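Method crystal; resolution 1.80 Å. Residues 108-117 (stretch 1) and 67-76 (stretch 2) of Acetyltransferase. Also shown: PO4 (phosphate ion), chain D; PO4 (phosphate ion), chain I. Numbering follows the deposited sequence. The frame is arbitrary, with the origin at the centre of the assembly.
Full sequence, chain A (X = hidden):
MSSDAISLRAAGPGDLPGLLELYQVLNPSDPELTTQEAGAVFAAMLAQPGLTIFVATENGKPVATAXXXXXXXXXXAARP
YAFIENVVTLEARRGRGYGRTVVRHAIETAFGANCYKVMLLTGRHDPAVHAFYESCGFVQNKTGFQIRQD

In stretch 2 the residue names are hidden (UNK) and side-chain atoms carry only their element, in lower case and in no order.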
ATOM      1  N   GLU A 108      -2.393  14.413  -5.550  1.00 14.85           N
ATOM      2  CA  GLU A 108      -3.387  15.451  -5.294  1.00 15.73           C
ATOM      3  C   GLU A 108      -4.739  14.846  -4.966  1.00 15.14           C
ATOM      4  O   GLU A 108      -5.449  15.338  -4.075  1.00 15.11           O
ATOM      5  CB  GLU A 108      -3.435  16.421  -6.477  1.00 16.53           C
ATOM      6  CG  GLU A 108      -2.187  17.283  -6.503  1.00 21.06           C
ATOM      7  CD  GLU A 108      -2.013  18.094  -7.776  1.00 28.23           C
ATOM      8  OE1 GLU A 108      -2.925  18.101  -8.638  1.00 31.39           O
ATOM      9  OE2 GLU A 108      -0.941  18.725  -7.905  1.00 30.85           O
ATOM     10  N   THR A 109      -5.058  13.745  -5.637  1.00 14.64           N
ATOM     11  CA  THR A 109      -6.319  13.028  -5.402  1.00 15.41           C
ATOM     12  C   THR A 109      -6.379  12.442  -3.997  1.00 14.85           C
ATOM     13  O   THR A 109      -7.413  12.540  -3.307  1.00 15.12           O
ATOM     14  CB  THR A 109      -6.564  11.972  -6.486  1.00 15.31           C
ATOM     15  OG1 THR A 109      -6.641  12.626  -7.760  1.00 15.97           O
ATOM     16  CG2 THR A 109      -7.867  11.168  -6.230  1.00 16.90           C
ATOM     17  N   ALA A 110      -5.263  11.875  -3.556  1.00 14.26           N
ATOM     18  CA  ALA A 110      -5.148  11.352  -2.194  1.00 14.92           C
ATOM     19  C   ALA A 110      -5.336  12.457  -1.146  1.00 14.85           C
ATOM     20  O   ALA A 110      -6.102  12.304  -0.184  1.00 15.55           O
ATOM     21  CB  ALA A 110      -3.789  10.690  -2.028  1.00 13.99           C
ATOM     22  N   PHE A 111      -4.636  13.569  -1.323  1.00 15.43           N
ATOM     23  CA  PHE A 111      -4.771  14.686  -0.384  1.00 16.41           C
ATOM     24  C   PHE A 111      -6.187  15.273  -0.384  1.00 16.67           C
ATOM     25  O   PHE A 111      -6.709  15.647   0.677  1.00 16.70           O
ATOM     26  CB  PHE A 111      -3.732  15.768  -0.639  1.00 17.24           C
ATOM     27  CG  PHE A 111      -2.322  15.389  -0.208  1.00 18.56           C
ATOM     28  CD1 PHE A 111      -2.105  14.474   0.819  1.00 20.06           C
ATOM     29  CD2 PHE A 111      -1.223  15.975  -0.825  1.00 20.88           C
ATOM     30  CE1 PHE A 111      -0.807  14.132   1.219  1.00 21.06           C
ATOM     31  CE2 PHE A 111       0.081  15.645  -0.432  1.00 21.28           C
ATOM     32  CZ  PHE A 111       0.285  14.721   0.588  1.00 20.63           C
ATOM     33  N   GLY A 112      -6.817  15.313  -1.555  1.00 16.71           N
ATOM     34  CA  GLY A 112      -8.233  15.745  -1.643  1.00 16.56           C
ATOM     35  C   GLY A 112      -9.182  14.828  -0.876  1.00 17.17           C
ATOM     36  O   GLY A 112     -10.269  15.249  -0.435  1.00 17.31           O
ATOM     37  N   ALA A 113      -8.773  13.569  -0.715  1.00 16.37           N
ATOM     38  CA  ALA A 113      -9.536  12.553   0.031  1.00 16.59           C
ATOM     39  C   ALA A 113      -9.173  12.542   1.523  1.00 16.71           C
ATOM     40  O   ALA A 113      -9.593  11.638   2.269  1.00 17.21           O
ATOM     41  CB  ALA A 113      -9.296  11.163  -0.587  1.00 16.48           C
ATOM     42  N   ASN A 114      -8.402  13.551   1.926  1.00 16.08           N
ATOM     43  CA  ASN A 114      -7.943  13.803   3.303  1.00 16.99           C
ATOM     44  C   ASN A 114      -6.891  12.811   3.793  1.00 16.36           C
ATOM     45  O   ASN A 114      -6.759  12.603   4.990  1.00 16.73           O
ATOM     46  CB  ASN A 114      -9.104  13.880   4.321  1.00 16.89           C
ATOM     47  CG  ASN A 114      -8.718  14.632   5.593  1.00 17.89           C
ATOM     48  OD1 ASN A 114      -7.900  15.549   5.566  1.00 21.48           O
ATOM     49  ND2 ASN A 114      -9.304  14.232   6.719  1.00 21.07           N
ATOM     50  N   CYS A 115      -6.130  12.218   2.873  1.00 15.92           N
ATOM     51  CA  CYS A 115      -5.003  11.370   3.301  1.00 15.92           C
ATOM     52  C   CYS A 115      -3.922  12.219   3.969  1.00 15.94           C
ATOM     53  O   CYS A 115      -3.550  13.282   3.459  1.00 16.96           O
ATOM     54  CB  CYS A 115      -4.397  10.609   2.111  1.00 14.97           C
ATOM     55  SG  CYS A 115      -5.424   9.338   1.441  1.00 15.57           S
ATOM     56  N   TYR A 116      -3.403  11.767   5.109  1.00 16.06           N
ATOM     57  CA  TYR A 116      -2.348  12.530   5.770  1.00 16.22           C
ATOM     58  C   TYR A 116      -0.963  12.313   5.162  1.00 16.23           C
ATOM     59  O   TYR A 116      -0.063  13.142   5.311  1.00 15.66           O
ATOM     60  CB  TYR A 116      -2.355  12.305   7.283  1.00 17.79           C
ATOM     61  CG  TYR A 116      -1.807  10.984   7.764  1.00 17.63           C
ATOM     62  CD1 TYR A 116      -2.636   9.879   7.913  1.00 19.81           C
ATOM     63  CD2 TYR A 116      -0.465  10.861   8.121  1.00 18.25           C
ATOM     64  CE1 TYR A 116      -2.138   8.670   8.385  1.00 20.16           C
ATOM     65  CE2 TYR A 116       0.036   9.650   8.584  1.00 20.70           C
ATOM     66  CZ  TYR A 116      -0.806   8.566   8.714  1.00 19.36           C
ATOM     67  OH  TYR A 116      -0.317   7.362   9.192  1.00 22.21           O
ATOM     68  N   LYS A 117      -0.792  11.182   4.485  1.00 15.38           N
ATOM     69  CA  LYS A 117       0.463  10.892   3.814  1.00 14.79           C
ATOM     70  C   LYS A 117       0.208  10.035   2.578  1.00 14.22           C
ATOM     71  O   LYS A 117      -0.823   9.350   2.474  1.00 14.28           O
ATOM     72  CB  LYS A 117       1.441  10.179   4.756  1.00 14.80           C
ATOM     73  CG  LYS A 117       1.015   8.769   5.112  1.00 15.23           C
ATOM     74  CD  LYS A 117       2.022   8.082   6.043  1.00 16.52           C
ATOM     75  CE  LYS A 117       1.394   6.819   6.610  1.00 19.22           C
ATOM     76  NZ  LYS A 117       2.379   6.026   7.422  1.00 23.88           N
ATOM     77  N   UNK A  67      -1.192   3.886 -10.103  1.00 12.09           N
ATOM     78  CA  UNK A  67      -2.354   3.398  -9.370  1.00 12.13           C
ATOM     79  C   UNK A  67      -2.327   3.969  -7.957  1.00 12.04           C
ATOM     80  O   UNK A  67      -1.308   3.887  -7.263  1.00 12.05           O
ATOM     81  o   UNK A  67      -2.377   1.336 -10.658  1.00 12.99           O
ATOM     82  c   UNK A  67      -2.358   1.863  -9.317  1.00 12.21           C
ATOM     83  c   UNK A  67      -3.561   1.332  -8.489  1.00 12.02           C
ATOM     84  N   UNK A  68      -3.455   4.540  -7.546  1.00 12.11           N
ATOM     85  CA  UNK A  68      -3.599   5.107  -6.218  1.00 12.35           C
ATOM     86  C   UNK A  68      -4.397   4.148  -5.353  1.00 13.35           C
ATOM     87  O   UNK A  68      -5.449   3.665  -5.771  1.00 13.29           O
ATOM     88  c   UNK A  68      -3.344   7.522  -4.212  1.00 12.50           C
ATOM     89  c   UNK A  68      -4.635   7.150  -4.973  1.00 12.37           C
ATOM     90  c   UNK A  68      -4.330   6.448  -6.292  1.00 11.94           C
ATOM     91  c   UNK A  68      -5.478   8.397  -5.294  1.00 12.33           C
ATOM     92  N   UNK A  69      -3.899   3.901  -4.144  1.00 13.33           N
ATOM     93  CA  UNK A  69      -4.594   3.040  -3.182  1.00 14.09           C
ATOM     94  C   UNK A  69      -4.851   3.872  -1.932  1.00 14.32           C
ATOM     95  O   UNK A  69      -3.920   4.232  -1.217  1.00 14.30           O
ATOM     96  c   UNK A  69      -3.738   1.816  -2.829  1.00 14.57           C
ATOM     97  c   UNK A  69      -4.163   0.356  -4.830  1.00 18.39           C
ATOM     98  c   UNK A  69      -3.084   1.052  -3.990  1.00 16.58           C
ATOM     99  c   UNK A  69      -2.074   0.042  -3.461  1.00 18.40           C
ATOM    100  N   UNK A  70      -6.110   4.192  -1.679  1.00 14.49           N
ATOM    101  CA  UNK A  70      -6.478   4.965  -0.486  1.00 14.70           C
ATOM    102  C   UNK A  70      -7.027   3.986   0.540  1.00 15.43           C
ATOM    103  O   UNK A  70      -7.887   3.160   0.214  1.00 15.83           O
ATOM    104  c   UNK A  70      -8.022   8.083  -2.348  1.00 15.39           C
ATOM    105  c   UNK A  70      -6.958   7.101  -1.762  1.00 14.88           C
ATOM    106  c   UNK A  70      -7.535   6.056  -0.792  1.00 15.08           C
ATOM    107  c   UNK A  70      -7.985   6.740   0.514  1.00 15.44           C
ATOM    108  N   UNK A  71      -6.525   4.092   1.767  1.00 16.11           N
ATOM    109  CA  UNK A  71      -6.752   3.060   2.796  1.00 16.60           C
ATOM    110  C   UNK A  71      -7.399   3.683   4.036  1.00 17.06           C
ATOM    111  O   UNK A  71      -6.873   4.652   4.573  1.00 15.92           O
ATOM    112  c   UNK A  71      -5.409   2.406   3.221  1.00 16.66           C
ATOM    113  c   UNK A  71      -5.670   1.174   4.116  1.00 18.07           C
ATOM    114  c   UNK A  71      -4.555   2.006   1.997  1.00 15.93           C
ATOM    115  N   UNK A  72      -8.521   3.110   4.517  1.00 18.34           N
ATOM    116  CA  UNK A  72      -9.121   3.613   5.751  1.00 19.64           C
ATOM    117  C   UNK A  72      -8.215   3.300   6.954  1.00 20.02           C
ATOM    118  O   UNK A  72      -7.531   2.254   6.955  1.00 20.21           O
ATOM    119  c   UNK A  72      -9.246   1.950   3.972  1.00 19.04           C
ATOM    120  c   UNK A  72     -10.440   2.831   5.849  1.00 19.70           C
ATOM    121  c   UNK A  72     -10.222   1.601   5.071  1.00 20.24           C
ATOM    122  N   UNK A  73      -8.243   4.182   7.959  1.00 20.91           N
ATOM    123  CA  UNK A  73      -7.233   4.203   9.022  1.00 22.08           C
ATOM    124  C   UNK A  73      -7.722   4.923  10.285  1.00 23.12           C
ATOM    125  O   UNK A  73      -8.394   5.944  10.191  1.00 23.18           O
ATOM    126  c   UNK A  73      -5.972   4.889   8.493  1.00 21.41           C
ATOM    127  o   UNK A  73      -4.396   3.913  10.008  1.00 21.00           O
ATOM    128  c   UNK A  73      -4.856   4.941   9.503  1.00 21.75           C
ATOM    129  n   UNK A  73      -4.400   6.146   9.799  1.00 20.24           N
ATOM    130  N   UNK A  74      -7.358   4.396  11.455  1.00 24.46           N
ATOM    131  CA  UNK A  74      -7.757   4.972  12.751  1.00 25.14           C
ATOM    132  C   UNK A  74      -6.698   5.861  13.423  1.00 25.72           C
ATOM    133  O   UNK A  74      -7.006   6.627  14.348  1.00 26.04           O
ATOM    134  c   UNK A  74      -9.672   1.857  14.092  1.00 27.13           C
ATOM    135  c   UNK A  74     -10.663   4.173  13.890  1.00 27.08           C
ATOM    136  c   UNK A  74      -9.549   3.226  13.433  1.00 25.79           C
ATOM    137  c   UNK A  74      -8.185   3.854  13.713  1.00 25.49           C
ATOM    138  N   UNK A  75      -5.452   5.769  12.966  1.00 25.32           N
ATOM    139  CA  UNK A  75      -4.393   6.613  13.506  1.00 25.34           C
ATOM    140  C   UNK A  75      -4.509   8.019  12.927  1.00 25.90           C
ATOM    141  O   UNK A  75      -5.291   8.251  11.992  1.00 25.87           O
ATOM    142  c   UNK A  75      -2.978   6.038  13.230  1.00 25.40           C
ATOM    143  c   UNK A  75      -2.880   4.589  13.681  1.00 24.14           C
ATOM    144  o   UNK A  75      -2.678   6.138  11.829  1.00 23.15           O
ATOM    145  N   UNK A  76      -3.743   8.942  13.510  1.00 26.97           N
ATOM    146  CA  UNK A  76      -3.645  10.343  13.066  1.00 27.99           C
ATOM    147  C   UNK A  76      -5.028  10.968  12.832  1.00 28.25           C
ATOM    148  O   UNK A  76      -5.341  11.440  11.730  1.00 28.17           O
ATOM    149  c   UNK A  76       1.779   9.960  13.637  1.00 32.09           C
ATOM    150  c   UNK A  76      -1.467   9.602  11.807  1.00 29.46           C
ATOM    151  c   UNK A  76      -0.589   9.823  13.009  1.00 31.48           C
ATOM    152  n   UNK A  76       3.058   9.776  13.352  1.00 32.39           N
ATOM    153  n   UNK A  76       0.835   9.634  12.759  1.00 31.33           N
ATOM    154  c   UNK A  76      -2.744  10.476  11.819  1.00 27.68           C
ATOM    155  n   UNK A  76       1.439  10.482  14.810  1.00 32.93           N
TER
HETATM  156  P   PO4 D4285       3.379   8.055  10.341  1.00 40.63           P
HETATM  157  O1  PO4 D4285       1.946   8.330  10.685  1.00 41.56           O
HETATM  158  O2  PO4 D4285       4.158   9.330  10.266  1.00 41.89           O
HETATM  159  O3  PO4 D4285       3.998   7.134  11.375  1.00 42.02           O
HETATM  160  O4  PO4 D4285       3.469   7.373   9.004  1.00 42.69           O
HETATM  161  P   PO4 I6285       4.027  10.284  17.398  1.00 66.07           P
HETATM  162  O1  PO4 I6285       4.457   8.933  16.871  1.00 65.99           O
HETATM  163  O2  PO4 I6285       4.174  11.322  16.307  1.00 66.02           O
HETATM  164  O3  PO4 I6285       2.587  10.224  17.836  1.00 65.52           O
HETATM  165  O4  PO4 I6285       4.888  10.662  18.581  1.00 66.35           O

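Position 67 carries one carbon bearing an oxygen and a second carbon, and it lies out of reach of stretch 1. A beta-branched hydroxyl residue is threonine, T67.

Position 68 has four carbons, forked at the second, and its CA-to-CB bond points toward the helix. The fork ends meet T109 and A110. This is leucine, L68, with CD2 3.8 Å from T109 CG2 and CD1 3.9 Å from A110 CB.

Position 69 has the same four carbons with the same fork, but touches nothing on stretch 1, as strand alternation would predict. It is leucine, L69.

Position 70 again has four carbons, now forked at the first, with one arm two carbons long. The tip of the long arm packs on A113 and the short arm on C115. That is isoleucine, I70, with CD1 3.8 Å from A113 CB and CG2 3.8 Å from C115 SG.

Position 71 has one carbon carrying two more; its CA-to-CB bond points sideways, and it makes no contact: valine, V71. At 72 three carbons close a ring onto the backbone nitrogen, which can only be proline, P72.

Position 73 shows two carbons, the second carrying an oxygen and a nitrogen, with the nitrogen near the edge of the Y116 ring. It is asparagine, N73; ND2 is 3.7 Å from Y116 CE1.

Position 74 has four carbons forked at the second, out of reach: leucine, L74. Position 75 has one carbon bearing an oxygen and a carbon, the oxygen 3.7 Å from Y116 OH. It is threonine, T75, and its OG1 accepts a hydrogen bond from N73 ND2 at 2.7 Å, linking 73 and 75 within the stretch.

Position 76 runs through three carbons and a nitrogen to a carbon carrying two more nitrogens, and a carbon of the stem lies over one face of the Y116 ring. It is arginine, R76; its CG is 3.6 Å from the ring centroid, a CH-pi contact.

Helix 108-112 and strand 67-71 run nearly parallel, 18° apart, with axes 9.4 Å apart at closest approach. Alternate strand side chains, L68 and I70, point toward stretch 1 and pack on it. No hydrogen bond crosses directly between the stretches; packing carries the contact, and polar groups meet through an ion. Phosphate D, probably from the crystallisation liquor, accepts hydrogen bonds at O1 from R76 NE (2.7 Å) and Y116 OH (2.9 Å), while K117 NZ reaches its O4 at a very short 2.3 Å.

Stretch 2, residues 67-76: TLLIVPNLTR
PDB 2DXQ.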